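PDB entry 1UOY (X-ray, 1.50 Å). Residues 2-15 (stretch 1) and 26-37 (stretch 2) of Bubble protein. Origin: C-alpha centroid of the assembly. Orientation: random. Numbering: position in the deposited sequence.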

# COMPACT_ATOMS: atom_id res chain seq x y z
N THR A 2 3.19 -1.01 8.41
CA THR A 2 2.27 -2.06 7.95
C THR A 2 0.94 -1.67 8.65
O THR A 2 0.88 -0.76 9.50
CB THR A 2 2.72 -3.46 8.33
OG1 THR A 2 2.87 -3.51 9.75
CG2 THR A 2 4.05 -3.83 7.70
N CYS A 3 -0.12 -2.41 8.34
CA CYS A 3 -1.42 -2.10 8.89
C CYS A 3 -1.69 -2.67 10.26
O CYS A 3 -2.61 -2.20 10.94
CB CYS A 3 -2.49 -2.56 7.91
SG CYS A 3 -2.46 -1.60 6.36
N GLY A 4 -0.87 -3.63 10.68
CA GLY A 4 -1.11 -4.21 12.00
C GLY A 4 -1.75 -5.59 11.97
O GLY A 4 -1.87 -6.27 10.94
N SER A 5 -2.09 -6.04 13.17
CA SER A 5 -2.68 -7.35 13.35
C SER A 5 -3.97 -7.50 12.55
O SER A 5 -4.84 -6.63 12.55
CB SER A 5 -2.96 -7.57 14.84
OG SER A 5 -3.44 -8.90 15.05
N GLY A 6 -4.09 -8.64 11.87
CA GLY A 6 -5.26 -8.90 11.05
C GLY A 6 -5.11 -8.52 9.60
O GLY A 6 -6.01 -8.79 8.80
N TYR A 7 -4.03 -7.80 9.29
CA TYR A 7 -3.79 -7.36 7.93
C TYR A 7 -2.66 -8.20 7.32
O TYR A 7 -1.91 -8.88 8.01
CB TYR A 7 -3.48 -5.87 7.96
CG TYR A 7 -4.65 -5.01 8.35
CD1 TYR A 7 -5.61 -4.64 7.43
CD2 TYR A 7 -4.78 -4.57 9.67
CE1 TYR A 7 -6.68 -3.83 7.80
CE2 TYR A 7 -5.83 -3.76 10.05
CZ TYR A 7 -6.77 -3.40 9.10
OH TYR A 7 -7.80 -2.54 9.47
N ASN A 8 -2.56 -8.12 6.00
CA ASN A 8 -1.66 -8.97 5.22
C ASN A 8 -0.37 -8.32 4.78
O ASN A 8 -0.24 -7.07 4.85
CB ASN A 8 -2.46 -9.49 4.01
CG ASN A 8 -1.88 -10.74 3.39
OD1 ASN A 8 -1.42 -11.63 4.10
ND2 ASN A 8 -1.86 -10.81 2.07
N VAL A 9 0.57 -9.17 4.34
CA VAL A 9 1.89 -8.71 3.97
C VAL A 9 1.91 -7.81 2.76
O VAL A 9 2.95 -7.20 2.51
CB VAL A 9 2.87 -9.90 3.74
CG1 VAL A 9 3.14 -10.60 5.10
CG2 VAL A 9 2.31 -10.86 2.73
N ASP A 10 0.81 -7.76 2.00
CA ASP A 10 0.77 -6.86 0.83
C ASP A 10 0.15 -5.53 1.20
O ASP A 10 -0.13 -4.76 0.28
CB ASP A 10 -0.03 -7.50 -0.34
CG ASP A 10 -1.48 -7.73 -0.00
OD1 ASP A 10 -1.82 -7.94 1.19
OD2 ASP A 10 -2.28 -7.78 -0.96
N GLN A 11 -0.01 -5.21 2.49
CA GLN A 11 -0.68 -3.98 2.90
C GLN A 11 0.22 -3.02 3.64
O GLN A 11 1.11 -3.46 4.39
CB GLN A 11 -1.88 -4.32 3.75
CG GLN A 11 -2.88 -5.16 2.98
CD GLN A 11 -4.14 -5.39 3.77
OE1 GLN A 11 -4.21 -6.30 4.62
NE2 GLN A 11 -5.15 -4.54 3.53
N ARG A 12 0.00 -1.73 3.39
CA ARG A 12 0.74 -0.65 4.04
C ARG A 12 -0.26 0.41 4.37
O ARG A 12 -1.27 0.60 3.65
CB ARG A 12 1.85 -0.08 3.13
CG ARG A 12 2.89 -1.11 2.75
CD ARG A 12 3.80 -1.46 3.92
NE ARG A 12 4.93 -2.30 3.52
CZ ARG A 12 4.87 -3.61 3.35
NH1 ARG A 12 3.73 -4.28 3.53
NH2 ARG A 12 5.97 -4.27 2.96
N ARG A 13 -0.04 1.12 5.48
CA ARG A 13 -1.04 2.09 5.91
C ARG A 13 -0.89 3.41 5.15
O ARG A 13 0.17 4.06 5.23
CB ARG A 13 -0.95 2.27 7.44
CG ARG A 13 -2.03 3.23 7.93
CD ARG A 13 -2.11 3.18 9.50
NE ARG A 13 -2.58 1.88 9.95
CZ ARG A 13 -3.87 1.51 10.02
NH1 ARG A 13 -4.84 2.35 9.67
NH2 ARG A 13 -4.19 0.29 10.44
N THR A 14 -1.94 3.79 4.43
CA THR A 14 -1.90 5.03 3.68
C THR A 14 -1.54 6.20 4.62
O THR A 14 -2.06 6.32 5.75
CB THR A 14 -3.25 5.28 3.00
OG1 THR A 14 -3.65 4.08 2.31
CG2 THR A 14 -3.18 6.45 2.03
N ASN A 15 -0.62 7.01 4.13
CA ASN A 15 -0.12 8.22 4.78
C ASN A 15 0.87 7.96 5.91
O ASN A 15 1.34 8.89 6.55
CB ASN A 15 -1.29 9.13 5.20
CG ASN A 15 -2.12 9.52 4.02
OD1 ASN A 15 -1.58 9.76 2.93
ND2 ASN A 15 -3.43 9.57 4.19
N HIS A 26 4.33 -1.03 -5.39
CA HIS A 26 2.92 -0.73 -5.10
C HIS A 26 2.37 -1.76 -4.15
O HIS A 26 2.51 -2.97 -4.34
CB HIS A 26 2.14 -0.78 -6.41
CG HIS A 26 2.31 0.44 -7.21
ND1 HIS A 26 1.63 0.65 -8.39
CD2 HIS A 26 3.06 1.54 -6.99
CE1 HIS A 26 1.96 1.85 -8.86
NE2 HIS A 26 2.83 2.40 -8.04
N PHE A 27 1.76 -1.25 -3.09
CA PHE A 27 1.11 -2.06 -2.06
C PHE A 27 -0.35 -1.67 -1.95
O PHE A 27 -0.78 -0.72 -2.61
CB PHE A 27 1.81 -1.87 -0.69
CG PHE A 27 3.16 -2.54 -0.62
CD1 PHE A 27 3.25 -3.89 -0.30
CD2 PHE A 27 4.31 -1.85 -0.90
CE1 PHE A 27 4.51 -4.52 -0.23
CE2 PHE A 27 5.58 -2.46 -0.85
CZ PHE A 27 5.68 -3.79 -0.51
N CYS A 28 -1.12 -2.41 -1.15
CA CYS A 28 -2.52 -2.07 -0.92
C CYS A 28 -2.66 -1.34 0.39
O CYS A 28 -1.93 -1.64 1.34
CB CYS A 28 -3.35 -3.33 -0.81
SG CYS A 28 -3.45 -4.24 -2.36
N GLY A 29 -3.59 -0.37 0.46
CA GLY A 29 -3.88 0.26 1.74
C GLY A 29 -4.61 -0.75 2.63
O GLY A 29 -4.99 -1.85 2.21
N CYS A 30 -4.79 -0.37 3.88
CA CYS A 30 -5.40 -1.28 4.82
C CYS A 30 -6.82 -1.72 4.46
O CYS A 30 -7.16 -2.89 4.66
CB CYS A 30 -5.38 -0.74 6.25
SG CYS A 30 -3.76 -0.08 6.76
N ASP A 31 -7.63 -0.80 3.95
CA ASP A 31 -8.97 -1.20 3.58
C ASP A 31 -9.13 -1.68 2.16
O ASP A 31 -10.23 -1.99 1.73
CB ASP A 31 -9.99 -0.11 3.90
CG ASP A 31 -9.84 1.13 3.05
OD1 ASP A 31 -9.09 1.13 2.05
OD2 ASP A 31 -10.55 2.14 3.37
N ARG A 32 -7.98 -1.85 1.48
CA ARG A 32 -7.90 -2.32 0.10
C ARG A 32 -8.63 -1.47 -0.91
O ARG A 32 -8.79 -1.88 -2.04
CB ARG A 32 -8.32 -3.79 -0.01
CG ARG A 32 -7.36 -4.70 0.79
CD ARG A 32 -7.61 -6.18 0.41
NE ARG A 32 -6.69 -7.04 1.19
CZ ARG A 32 -5.42 -7.30 0.85
NH1 ARG A 32 -4.91 -6.80 -0.28
NH2 ARG A 32 -4.64 -7.98 1.69
N THR A 33 -8.98 -0.24 -0.54
CA THR A 33 -9.65 0.63 -1.50
C THR A 33 -8.70 1.47 -2.32
O THR A 33 -9.13 2.22 -3.18
CB THR A 33 -10.70 1.61 -0.87
OG1 THR A 33 -10.02 2.54 -0.01
CG2 THR A 33 -11.77 0.83 -0.10
N GLY A 34 -7.39 1.28 -2.09
CA GLY A 34 -6.43 2.01 -2.87
C GLY A 34 -5.09 1.31 -2.95
O GLY A 34 -4.75 0.50 -2.12
N VAL A 35 -4.38 1.64 -4.01
CA VAL A 35 -3.02 1.21 -4.24
C VAL A 35 -2.13 2.33 -3.75
O VAL A 35 -2.37 3.52 -4.09
CB VAL A 35 -2.76 1.03 -5.71
CG1 VAL A 35 -1.28 0.62 -5.93
CG2 VAL A 35 -3.69 -0.08 -6.24
N VAL A 36 -1.09 2.02 -2.95
CA VAL A 36 -0.19 3.07 -2.44
C VAL A 36 1.26 2.84 -2.89
O VAL A 36 1.70 1.69 -3.12
CB VAL A 36 -0.24 3.14 -0.88
CG1 VAL A 36 -1.66 3.58 -0.42
CG2 VAL A 36 0.02 1.75 -0.23
N GLU A 37 2.01 3.94 -2.94
CA GLU A 37 3.42 3.93 -3.36
C GLU A 37 4.14 4.85 -2.40
O GLU A 37 3.58 5.85 -1.96
CB GLU A 37 3.52 4.47 -4.82
CG GLU A 37 4.96 4.41 -5.38
CD GLU A 37 5.05 4.95 -6.76
OE1 GLU A 37 4.08 4.86 -7.54
OE2 GLU A 37 6.12 5.48 -7.10
O HOH W 1 -6.08 -8.39 4.12
O HOH W 2 -4.72 2.59 4.31

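The two stretches of Bubble protein meet over 680 Å² of buried surface, joined by one covalent link, a short backbone pairing and a cluster of polar and aromatic side chains.

The covalent link is the disulfide between C3 SG and C30 SG, 2.0 Å long, with a chi3 of -89°, close to the unstrained right angle. C30 loses more surface to the other stretch than any other residue here. The Y7 ring comes close beside it, Y7 CE1 lying 3.7 Å from C30 CB, and the R13 guanidinium lays one face over the sulfur, with R13 CZ 3.6 Å from C30 SG. R13 is held there by a hydrogen bond from R13 NH2 to C3 O (3.0 Å).

Backbone pairing is confined to a single beta bridge between Q11 and C28. C28 N donates to D10 O (2.9 Å) and R12 N to C28 O (2.8 Å), so the two bonds flank Q11. Glycine suits this place: a CB on G29 would come within 2.9 Å of T14 OG1, a clash. Just beyond, water 2 extends the pairing by accepting from both T14 N and C30 N, each at 3.0 Å.

The charged contact joins D10 to R32. R32 NH2 donates to D10 OD1 and R32 NH1 to D10 OD2, both at 2.9 Å, a two-pronged arrangement that matches a planar carboxylate to a planar guanidinium. The long R32 side chain, extended at chi2 and chi3, spans the gap from its turn. N8 ND2 also donates to D10 OD1 (3.0 Å), steadying the acid.

Q11 exploits both ends of its amide. Its NE2 donates to G29 O at 3.0 Å and, weakly, to C30 O at 2.8 Å, serving carbonyls of the G29 to R32 turn. Its OE1 accepts from N8 N (2.8 Å) and from water 1, whose oxygen lies 2.8 Å from Q11 OE1 and accepts from R32 NH2 at 2.9 Å. Glutamine can thus donate and accept without bringing charge into a buried site.

F27 offers a ring face to R12, whose guanidinium lies flat upon it: R12 CZ is 4.0 Å from the ring centroid, the planes at 24°, a cation-pi stack. R12 NH1 donates to V9 O (3.2 Å) and Q11 O (2.9 Å), fixing the group while its face remains free for the ring. Nearby, V36 fills space with methyl groups against T14 and R12.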